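Local coordinates for protein methanogen homoaconitase large subunit (Methanocaldococcus jannaschii, PDB 4KP2) that forms the large subunit of a [4Fe-4S] hydro-lyase that interconverts (R)-homocitrate and homoisocitrate through cis-homoaconitate, at residues E293-P301 with S417-I426; E314-N325 with L394-N405. One frame throughout, in Å; residues are numbered along the deposited sequence.

Contact 1 of 2, residues E293-P301 with S417-I426; sequences EQVAVPHHP and SYIYLASPKI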
loop_
_atom_site.group_PDB
_atom_site.type_symbol
_atom_site.label_atom_id
_atom_site.label_comp_id
_atom_site.label_asym_id
_atom_site.label_seq_id
_atom_site.Cartn_x
_atom_site.Cartn_y
_atom_site.Cartn_z
ATOM N N GLU A 293 -22.339 -22.008 -2.171
ATOM C CA GLU A 293 -21.360 -20.989 -2.523
ATOM C C GLU A 293 -20.147 -21.625 -3.196
ATOM O O GLU A 293 -19.855 -22.802 -2.982
ATOM C CB GLU A 293 -20.954 -20.182 -1.290
ATOM C CG GLU A 293 -21.959 -19.104 -0.914
ATOM C CD GLU A 293 -22.030 -18.867 0.579
ATOM O OE1 GLU A 293 -22.555 -19.747 1.291
ATOM O OE2 GLU A 293 -21.564 -17.803 1.038
ATOM N N GLN A 294 -19.442 -20.845 -4.008
ATOM C CA GLN A 294 -18.415 -21.398 -4.885
ATOM C C GLN A 294 -16.999 -20.912 -4.571
ATOM O O GLN A 294 -16.753 -19.711 -4.455
ATOM C CB GLN A 294 -18.762 -21.094 -6.345
ATOM C CG GLN A 294 -20.170 -21.511 -6.750
ATOM C CD GLN A 294 -20.388 -23.010 -6.680
ATOM O OE1 GLN A 294 -19.894 -23.763 -7.522
ATOM N NE2 GLN A 294 -21.131 -23.453 -5.673
ATOM N N VAL A 295 -16.075 -21.861 -4.436
ATOM C CA VAL A 295 -14.658 -21.564 -4.250
ATOM C C VAL A 295 -13.790 -22.334 -5.249
ATOM O O VAL A 295 -13.761 -23.565 -5.236
ATOM C CB VAL A 295 -14.192 -21.912 -2.825
ATOM C CG1 VAL A 295 -12.680 -21.765 -2.708
ATOM C CG2 VAL A 295 -14.903 -21.036 -1.804
ATOM N N ALA A 296 -13.079 -21.606 -6.106
ATOM C CA ALA A 296 -12.236 -22.226 -7.126
ATOM C C ALA A 296 -10.897 -22.697 -6.563
ATOM O O ALA A 296 -10.207 -21.949 -5.872
ATOM C CB ALA A 296 -12.017 -21.271 -8.289
ATOM N N VAL A 297 -10.534 -23.937 -6.876
ATOM C CA VAL A 297 -9.302 -24.535 -6.371
ATOM C C VAL A 297 -8.183 -24.472 -7.416
ATOM O O VAL A 297 -8.458 -24.363 -8.613
ATOM C CB VAL A 297 -9.535 -25.999 -5.931
ATOM C CG1 VAL A 297 -10.702 -26.077 -4.957
ATOM C CG2 VAL A 297 -9.780 -26.894 -7.136
ATOM N N PRO A 298 -6.916 -24.522 -6.962
ATOM C CA PRO A 298 -5.752 -24.523 -7.858
ATOM C C PRO A 298 -5.821 -25.626 -8.912
ATOM O O PRO A 298 -6.370 -26.693 -8.634
ATOM C CB PRO A 298 -4.588 -24.794 -6.903
ATOM C CG PRO A 298 -5.029 -24.217 -5.619
ATOM C CD PRO A 298 -6.511 -24.443 -5.547
ATOM N N HIS A 299 -5.272 -25.378 -10.100
ATOM C CA HIS A 299 -4.618 -24.110 -10.415
ATOM C C HIS A 299 -5.283 -23.419 -11.599
ATOM O O HIS A 299 -4.614 -22.780 -12.409
ATOM C CB HIS A 299 -3.136 -24.333 -10.727
ATOM C CG HIS A 299 -2.354 -24.900 -9.585
ATOM N ND1 HIS A 299 -1.702 -24.109 -8.663
ATOM C CD2 HIS A 299 -2.114 -26.181 -9.217
ATOM C CE1 HIS A 299 -1.097 -24.878 -7.775
ATOM N NE2 HIS A 299 -1.331 -26.140 -8.089
ATOM N N HIS A 300 -6.601 -23.556 -11.701
ATOM C CA HIS A 300 -7.336 -22.969 -12.815
ATOM C C HIS A 300 -8.703 -22.458 -12.371
ATOM O O HIS A 300 -9.314 -23.020 -11.462
ATOM C CB HIS A 300 -7.497 -23.987 -13.944
ATOM C CG HIS A 300 -6.199 -24.471 -14.515
ATOM N ND1 HIS A 300 -5.512 -25.544 -13.993
ATOM C CD2 HIS A 300 -5.464 -24.023 -15.560
ATOM C CE1 HIS A 300 -4.408 -25.740 -14.694
ATOM N NE2 HIS A 300 -4.355 -24.831 -15.650
ATOM N N PRO A 301 -9.186 -21.383 -13.016
ATOM C CA PRO A 301 -10.492 -20.796 -12.696
ATOM C C PRO A 301 -11.654 -21.742 -12.988
ATOM O O PRO A 301 -12.761 -21.498 -12.509
ATOM C CB PRO A 301 -10.568 -19.581 -13.628
ATOM C CG PRO A 301 -9.153 -19.259 -13.954
ATOM C CD PRO A 301 -8.454 -20.581 -14.011
ATOM N N SER A 417 3.319 -22.199 -4.801
ATOM C CA SER A 417 2.311 -21.547 -3.973
ATOM C C SER A 417 0.912 -21.881 -4.483
ATOM O O SER A 417 0.753 -22.378 -5.598
ATOM C CB SER A 417 2.523 -20.034 -3.956
ATOM O OG SER A 417 2.518 -19.501 -5.269
ATOM N N TYR A 418 -0.099 -21.605 -3.666
ATOM C CA TYR A 418 -1.467 -21.975 -4.007
ATOM C C TYR A 418 -2.436 -20.806 -3.881
ATOM O O TYR A 418 -2.304 -19.967 -2.989
ATOM C CB TYR A 418 -1.934 -23.140 -3.135
ATOM C CG TYR A 418 -1.028 -24.347 -3.205
ATOM C CD1 TYR A 418 -1.205 -25.319 -4.182
ATOM C CD2 TYR A 418 0.010 -24.514 -2.296
ATOM C CE1 TYR A 418 -0.377 -26.423 -4.248
ATOM C CE2 TYR A 418 0.843 -25.613 -2.355
ATOM C CZ TYR A 418 0.644 -26.565 -3.333
ATOM O OH TYR A 418 1.473 -27.661 -3.393
ATOM N N ILE A 419 -3.412 -20.763 -4.783
ATOM C CA ILE A 419 -4.407 -19.697 -4.803
ATOM C C ILE A 419 -5.819 -20.274 -4.848
ATOM O O ILE A 419 -6.081 -21.236 -5.566
ATOM C CB ILE A 419 -4.211 -18.771 -6.021
ATOM C CG1 ILE A 419 -2.788 -18.212 -6.047
ATOM C CG2 ILE A 419 -5.228 -17.635 -6.015
ATOM C CD1 ILE A 419 -2.512 -17.319 -7.231
ATOM N N TYR A 420 -6.723 -19.687 -4.071
ATOM C CA TYR A 420 -8.131 -20.062 -4.115
ATOM C C TYR A 420 -8.980 -18.832 -4.417
ATOM O O TYR A 420 -8.723 -17.747 -3.893
ATOM C CB TYR A 420 -8.568 -20.691 -2.791
ATOM C CG TYR A 420 -8.034 -22.086 -2.553
ATOM C CD1 TYR A 420 -6.715 -22.291 -2.175
ATOM C CD2 TYR A 420 -8.856 -23.197 -2.692
ATOM C CE1 TYR A 420 -6.225 -23.564 -1.950
ATOM C CE2 TYR A 420 -8.374 -24.475 -2.469
ATOM C CZ TYR A 420 -7.057 -24.651 -2.099
ATOM O OH TYR A 420 -6.569 -25.918 -1.875
ATOM N N LEU A 421 -9.989 -19.002 -5.265
ATOM C CA LEU A 421 -10.853 -17.892 -5.655
ATOM C C LEU A 421 -12.227 -18.006 -5.006
ATOM O O LEU A 421 -12.837 -19.073 -5.017
ATOM C CB LEU A 421 -11.002 -17.841 -7.176
ATOM C CG LEU A 421 -9.716 -17.680 -7.985
ATOM C CD1 LEU A 421 -10.020 -17.704 -9.473
ATOM C CD2 LEU A 421 -9.006 -16.393 -7.602
ATOM N N ALA A 422 -12.713 -16.900 -4.450
ATOM C CA ALA A 422 -14.012 -16.887 -3.788
ATOM C C ALA A 422 -14.614 -15.486 -3.729
ATOM O O ALA A 422 -14.082 -14.542 -4.314
ATOM C CB ALA A 422 -13.900 -17.475 -2.389
ATOM N N SER A 423 -15.730 -15.367 -3.017
ATOM C CA SER A 423 -16.421 -14.093 -2.867
ATOM C C SER A 423 -15.842 -13.317 -1.687
ATOM O O SER A 423 -15.227 -13.912 -0.801
ATOM C CB SER A 423 -17.919 -14.329 -2.656
ATOM O OG SER A 423 -18.166 -14.985 -1.426
ATOM N N PRO A 424 -16.024 -11.984 -1.678
ATOM C CA PRO A 424 -15.574 -11.152 -0.555
ATOM C C PRO A 424 -16.158 -11.624 0.772
ATOM O O PRO A 424 -15.499 -11.516 1.807
ATOM C CB PRO A 424 -16.135 -9.774 -0.901
ATOM C CG PRO A 424 -16.205 -9.767 -2.376
ATOM C CD PRO A 424 -16.561 -11.168 -2.781
ATOM N N LYS A 425 -17.386 -12.134 0.732
ATOM C CA LYS A 425 -18.031 -12.689 1.914
ATOM C C LYS A 425 -17.212 -13.837 2.493
ATOM O O LYS A 425 -16.814 -13.800 3.657
ATOM C CB LYS A 425 -19.434 -13.182 1.565
ATOM C CG LYS A 425 -20.109 -13.968 2.674
ATOM C CD LYS A 425 -21.398 -14.600 2.178
ATOM C CE LYS A 425 -22.042 -15.465 3.247
ATOM N NZ LYS A 425 -23.233 -16.191 2.722
ATOM N N ILE A 426 -16.960 -14.848 1.668
ATOM C CA ILE A 426 -16.187 -16.012 2.084
ATOM C C ILE A 426 -14.745 -15.628 2.406
ATOM O O ILE A 426 -14.138 -16.173 3.329
ATOM C CB ILE A 426 -16.203 -17.106 0.997
ATOM C CG1 ILE A 426 -17.643 -17.466 0.627
ATOM C CG2 ILE A 426 -15.453 -18.345 1.462
ATOM C CD1 ILE A 426 -17.750 -18.544 -0.426
#

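Contact 2 of 2, residues E314-N325 with L394-N405; sequences EINQVFIGSCTN and LAEGEICLSTTN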
loop_
_atom_site.group_PDB
_atom_site.type_symbol
_atom_site.label_atom_id
_atom_site.label_comp_id
_atom_site.label_asym_id
_atom_site.label_seq_id
_atom_site.Cartn_x
_atom_site.Cartn_y
_atom_site.Cartn_z
ATOM N N GLU A 314 -6.602 -24.850 5.018
ATOM C CA GLU A 314 -5.784 -23.838 5.673
ATOM C C GLU A 314 -5.310 -22.773 4.692
ATOM O O GLU A 314 -4.721 -23.087 3.657
ATOM C CB GLU A 314 -4.576 -24.485 6.353
ATOM C CG GLU A 314 -3.601 -23.483 6.948
ATOM C CD GLU A 314 -2.316 -24.131 7.420
ATOM O OE1 GLU A 314 -2.233 -25.378 7.396
ATOM O OE2 GLU A 314 -1.387 -23.393 7.814
ATOM N N ILE A 315 -5.571 -21.513 5.023
ATOM C CA ILE A 315 -5.095 -20.395 4.216
ATOM C C ILE A 315 -4.098 -19.542 4.995
ATOM O O ILE A 315 -4.185 -19.427 6.217
ATOM C CB ILE A 315 -6.260 -19.521 3.700
ATOM C CG1 ILE A 315 -7.281 -19.260 4.810
ATOM C CG2 ILE A 315 -6.942 -20.190 2.520
ATOM C CD1 ILE A 315 -7.037 -17.987 5.590
ATOM N N ASN A 316 -3.150 -18.947 4.279
ATOM C CA ASN A 316 -2.114 -18.140 4.911
ATOM C C ASN A 316 -2.236 -16.660 4.566
ATOM O O ASN A 316 -1.621 -15.812 5.211
ATOM C CB ASN A 316 -0.728 -18.655 4.522
ATOM C CG ASN A 316 -0.587 -20.151 4.716
ATOM O OD1 ASN A 316 -0.319 -20.887 3.765
ATOM N ND2 ASN A 316 -0.768 -20.610 5.949
ATOM N N GLN A 317 -3.032 -16.357 3.547
ATOM C CA GLN A 317 -3.234 -14.978 3.117
ATOM C C GLN A 317 -4.595 -14.818 2.448
ATOM O O GLN A 317 -5.088 -15.736 1.799
ATOM C CB GLN A 317 -2.117 -14.547 2.161
ATOM C CG GLN A 317 -2.155 -13.076 1.770
ATOM C CD GLN A 317 -1.032 -12.687 0.831
ATOM O OE1 GLN A 317 0.018 -12.213 1.264
ATOM N NE2 GLN A 317 -1.249 -12.881 -0.464
ATOM N N VAL A 318 -5.208 -13.653 2.624
ATOM C CA VAL A 318 -6.488 -13.365 1.988
ATOM C C VAL A 318 -6.463 -11.991 1.337
ATOM O O VAL A 318 -6.165 -10.992 1.990
ATOM C CB VAL A 318 -7.654 -13.418 2.995
ATOM C CG1 VAL A 318 -8.949 -12.986 2.326
ATOM C CG2 VAL A 318 -7.794 -14.815 3.580
ATOM N N PHE A 319 -6.769 -11.944 0.046
ATOM C CA PHE A 319 -6.836 -10.674 -0.664
ATOM C C PHE A 319 -8.261 -10.332 -1.078
ATOM O O PHE A 319 -8.985 -11.171 -1.614
ATOM C CB PHE A 319 -5.923 -10.681 -1.890
ATOM C CG PHE A 319 -6.108 -9.489 -2.780
ATOM C CD1 PHE A 319 -5.817 -8.215 -2.321
ATOM C CD2 PHE A 319 -6.576 -9.638 -4.076
ATOM C CE1 PHE A 319 -5.990 -7.113 -3.133
ATOM C CE2 PHE A 319 -6.747 -8.540 -4.896
ATOM C CZ PHE A 319 -6.453 -7.277 -4.425
ATOM N N ILE A 320 -8.655 -9.089 -0.823
ATOM C CA ILE A 320 -9.985 -8.616 -1.180
ATOM C C ILE A 320 -9.910 -7.273 -1.893
ATOM O O ILE A 320 -9.531 -6.265 -1.294
ATOM C CB ILE A 320 -10.880 -8.453 0.063
ATOM C CG1 ILE A 320 -11.065 -9.792 0.777
ATOM C CG2 ILE A 320 -12.229 -7.869 -0.327
ATOM C CD1 ILE A 320 -11.922 -9.702 2.021
ATOM N N GLY A 321 -10.265 -7.260 -3.174
ATOM C CA GLY A 321 -10.370 -6.009 -3.898
ATOM C C GLY A 321 -9.661 -5.942 -5.237
ATOM O O GLY A 321 -8.642 -5.266 -5.377
ATOM N N SER A 322 -10.206 -6.636 -6.228
ATOM C CA SER A 322 -9.712 -6.521 -7.594
ATOM C C SER A 322 -10.793 -5.891 -8.460
ATOM O O SER A 322 -11.748 -5.312 -7.945
ATOM C CB SER A 322 -9.319 -7.889 -8.146
ATOM O OG SER A 322 -10.437 -8.756 -8.205
ATOM N N CYS A 323 -10.645 -6.001 -9.776
ATOM C CA CYS A 323 -11.658 -5.494 -10.694
ATOM C C CYS A 323 -12.943 -6.299 -10.556
ATOM O O CYS A 323 -14.038 -5.793 -10.799
ATOM C CB CYS A 323 -11.156 -5.549 -12.136
ATOM S SG CYS A 323 -12.370 -5.015 -13.363
ATOM N N THR A 324 -12.797 -7.558 -10.157
ATOM C CA THR A 324 -13.935 -8.452 -9.993
ATOM C C THR A 324 -14.736 -8.098 -8.746
ATOM O O THR A 324 -15.962 -7.992 -8.792
ATOM C CB THR A 324 -13.480 -9.916 -9.885
ATOM O OG1 THR A 324 -13.107 -10.203 -8.532
ATOM C CG2 THR A 324 -12.295 -10.173 -10.801
ATOM N N ASN A 325 -14.034 -7.915 -7.630
ATOM C CA ASN A 325 -14.682 -7.642 -6.353
ATOM C C ASN A 325 -13.943 -6.612 -5.506
ATOM O O ASN A 325 -13.458 -6.925 -4.419
ATOM C CB ASN A 325 -14.850 -8.937 -5.556
ATOM C CG ASN A 325 -15.839 -9.890 -6.195
ATOM O OD1 ASN A 325 -15.529 -11.057 -6.428
ATOM N ND2 ASN A 325 -17.038 -9.396 -6.481
ATOM N N LEU A 394 3.408 -14.413 -2.552
ATOM C CA LEU A 394 3.353 -15.648 -1.779
ATOM C C LEU A 394 4.695 -16.368 -1.759
ATOM O O LEU A 394 5.489 -16.251 -2.690
ATOM C CB LEU A 394 2.293 -16.586 -2.353
ATOM C CG LEU A 394 0.853 -16.084 -2.373
ATOM C CD1 LEU A 394 -0.043 -17.128 -3.015
ATOM C CD2 LEU A 394 0.390 -15.766 -0.965
ATOM N N ALA A 395 4.935 -17.121 -0.691
ATOM C CA ALA A 395 6.138 -17.935 -0.582
ATOM C C ALA A 395 5.817 -19.379 -0.945
ATOM O O ALA A 395 4.686 -19.700 -1.312
ATOM C CB ALA A 395 6.709 -17.855 0.822
ATOM N N GLU A 396 6.815 -20.248 -0.836
ATOM C CA GLU A 396 6.642 -21.652 -1.189
ATOM C C GLU A 396 5.749 -22.380 -0.190
ATOM O O GLU A 396 6.025 -22.396 1.009
ATOM C CB GLU A 396 7.998 -22.352 -1.288
ATOM C CG GLU A 396 7.904 -23.794 -1.752
ATOM C CD GLU A 396 9.263 -24.427 -1.965
ATOM O OE1 GLU A 396 10.279 -23.789 -1.619
ATOM O OE2 GLU A 396 9.312 -25.562 -2.483
ATOM N N GLY A 397 4.678 -22.982 -0.696
ATOM C CA GLY A 397 3.752 -23.728 0.137
ATOM C C GLY A 397 2.718 -22.839 0.798
ATOM O O GLY A 397 1.922 -23.300 1.615
ATOM N N GLU A 398 2.729 -21.560 0.441
ATOM C CA GLU A 398 1.810 -20.595 1.029
ATOM C C GLU A 398 0.516 -20.507 0.223
ATOM O O GLU A 398 0.542 -20.460 -1.008
ATOM C CB GLU A 398 2.480 -19.225 1.133
ATOM C CG GLU A 398 1.710 -18.216 1.960
ATOM C CD GLU A 398 2.579 -17.066 2.425
ATOM O OE1 GLU A 398 3.762 -17.015 2.026
ATOM O OE2 GLU A 398 2.082 -16.218 3.194
ATOM N N ILE A 399 -0.613 -20.484 0.925
ATOM C CA ILE A 399 -1.922 -20.486 0.281
ATOM C C ILE A 399 -2.635 -19.145 0.435
ATOM O O ILE A 399 -2.668 -18.568 1.522
ATOM C CB ILE A 399 -2.816 -21.608 0.851
ATOM C CG1 ILE A 399 -2.187 -22.976 0.588
ATOM C CG2 ILE A 399 -4.210 -21.548 0.250
ATOM C CD1 ILE A 399 -3.043 -24.137 1.037
ATOM N N CYS A 400 -3.205 -18.653 -0.661
ATOM C CA CYS A 400 -3.935 -17.391 -0.646
ATOM C C CYS A 400 -5.363 -17.534 -1.165
ATOM O O CYS A 400 -5.601 -18.151 -2.200
ATOM C CB CYS A 400 -3.195 -16.331 -1.463
ATOM S SG CYS A 400 -4.114 -14.790 -1.687
ATOM N N LEU A 401 -6.309 -16.955 -0.431
ATOM C CA LEU A 401 -7.695 -16.891 -0.877
ATOM C C LEU A 401 -7.981 -15.494 -1.410
ATOM O O LEU A 401 -7.994 -14.524 -0.653
ATOM C CB LEU A 401 -8.650 -17.221 0.269
ATOM C CG LEU A 401 -10.138 -17.137 -0.074
ATOM C CD1 LEU A 401 -10.501 -18.148 -1.147
ATOM C CD2 LEU A 401 -10.991 -17.343 1.162
ATOM N N SER A 402 -8.211 -15.395 -2.715
ATOM C CA SER A 402 -8.357 -14.094 -3.357
ATOM C C SER A 402 -9.724 -13.889 -4.001
ATOM O O SER A 402 -10.439 -14.847 -4.294
ATOM C CB SER A 402 -7.259 -13.896 -4.404
ATOM O OG SER A 402 -7.400 -12.647 -5.054
ATOM N N THR A 403 -10.078 -12.626 -4.215
ATOM C CA THR A 403 -11.310 -12.274 -4.908
ATOM C C THR A 403 -11.004 -11.914 -6.356
ATOM O O THR A 403 -11.846 -11.358 -7.059
ATOM C CB THR A 403 -12.026 -11.090 -4.235
ATOM O OG1 THR A 403 -11.171 -9.941 -4.252
ATOM C CG2 THR A 403 -12.384 -11.431 -2.798
ATOM N N THR A 404 -9.789 -12.235 -6.791
ATOM C CA THR A 404 -9.365 -11.981 -8.163
ATOM C C THR A 404 -9.970 -12.988 -9.136
ATOM O O THR A 404 -10.875 -13.744 -8.785
ATOM C CB THR A 404 -7.830 -12.016 -8.301
ATOM O OG1 THR A 404 -7.317 -13.197 -7.670
ATOM C CG2 THR A 404 -7.207 -10.790 -7.655
ATOM N N ASN A 405 -9.451 -12.998 -10.359
ATOM C CA ASN A 405 -9.979 -13.866 -11.404
ATOM C C ASN A 405 -8.970 -14.890 -11.918
ATOM O O ASN A 405 -9.338 -15.823 -12.635
ATOM C CB ASN A 405 -10.523 -13.029 -12.564
ATOM C CG ASN A 405 -9.614 -11.872 -12.924
ATOM O OD1 ASN A 405 -8.397 -11.948 -12.759
ATOM N ND2 ASN A 405 -10.205 -10.788 -13.412
#

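Contact 1 of 2, residues E293-P301 with S417-I426
S417 and Y418 meet the imidazole of H299 where the edge strand 418-421 of a parallel α/β sheet of the aconitase family is flanked by segment 293-301, which runs antiparallel to it. The S417 carbonyl lies at the edge of the H299 ring, near its plane. Y418 adjoins the same ring rim to rim, with the planes at 32° and CD1 3.6 Å from H299 CE1; neither ring covers the other. The peptide between P298 and H299 is cis, and P298 CB sits over one face of the imidazole while the far side of the pyrrolidine turns to the strand. I419 presents its backbone O to P298 CG and CD. Y420 then takes P298 on a face: CD stands 3.5 Å from the centroid of the phenol ring, 14° off its normal, a textbook CH-pi contact. V297 CG1 reaches the same ring at CE2. With L421 the backbones join in one antiparallel hydrogen-bonded pair, A296 N giving to L421 O at 2.8 Å and L421 N to A296 O at 3.0 Å, and CB of A296 packs on CB of L421. A422 CB rests on V295 CG2. Next comes S423, the N-cap of helix 424-433, whose OG accepts weakly from I426 N. K425, extended from a CG anti to the backbone N (chi1 171°), crosses E293 at about a right angle and forms a salt bridge, NZ meeting E293 OE2 from above the carboxylate plane at 2.9 Å; E293 OE1 is held by N438. I426 sends CD1 between E293 CB, at 3.7 Å, and V295 CG2, at 4.0 Å.

Contact 2 of 2, residues E314-N325 with L394-N405
N316 and I399 open the parallel pairing of strands 317-320 and 399-402, neighbours inside the five-stranded, 3-2-1-4-5 ordered sheet of an α/β three-layer sandwich. The amide of N316 does the work of a backbone carbonyl: with CG anti to the carbonyl carbon (chi1 -50°), OD1 turns to I399 N at 2.9 Å, while N316 N donates to I399 O at 2.8 Å. Both polar backbone atoms of I399 are thus gripped by one residue, though I399 O also takes a weaker bond from Q317 N, and E398 CG packs on N316 CB. Regular parallel bonds follow, from L401 N to Q317 O and from F319 N to L401 O.

Side chains divide between the two faces of the sheet. On one, V318 and L401 lie side by side and point the same way, both touching helix 424-433, and I315 CG2 meets I399 CG2, the two branched chains crossing at about a right angle. On the other, Q317 is fully extended beyond CG. Its NE2 makes a weak bond to C400 SG at 3.7 Å, touches L394 CD2 and has a firmer partner in the carbonyl of G392. F319 is met edge-on: S402 OG approaches CD2 at 3.3 Å and T404 CG2 lies by CE2, both near the ring plane. The hydroxyls of S402 and T404 are hydrogen-bonded to each other at 2.7 Å, which ties the groups at that rim together.

Past the strand ends the chain enters the region of the predicted cluster ligand C323. S322 OG accepts from T324 N in an ST turn, and K190 binds T403 O and N325 OD1 from outside. In place of another backbone carbonyl, T403 OG1 receives the amide N of G321 at 3.0 Å, in a nearly straight bond (167°).

In the fold
The two contacts, with centres about 8 Å apart, share one sheet through neighbouring strands: strand 399-402 pairs with 317-320 in contact 2 and on its other edge with 418-421, which carries contact 1. The join probably uses hydrogen bonds from Y420 N to C400 O and from S402 N to Y420 O, each 2.7 Å. Contact 2 lies closer to the predicted [4Fe-4S] site. It holds C323, while the side chain of T404 is about 4 Å from that of C386 and that of S322 about 5 Å from that of C383. In contact 1 the side chain of I419 stands about 9 Å from that of C386, and that of L421 about 12 Å from that of C323.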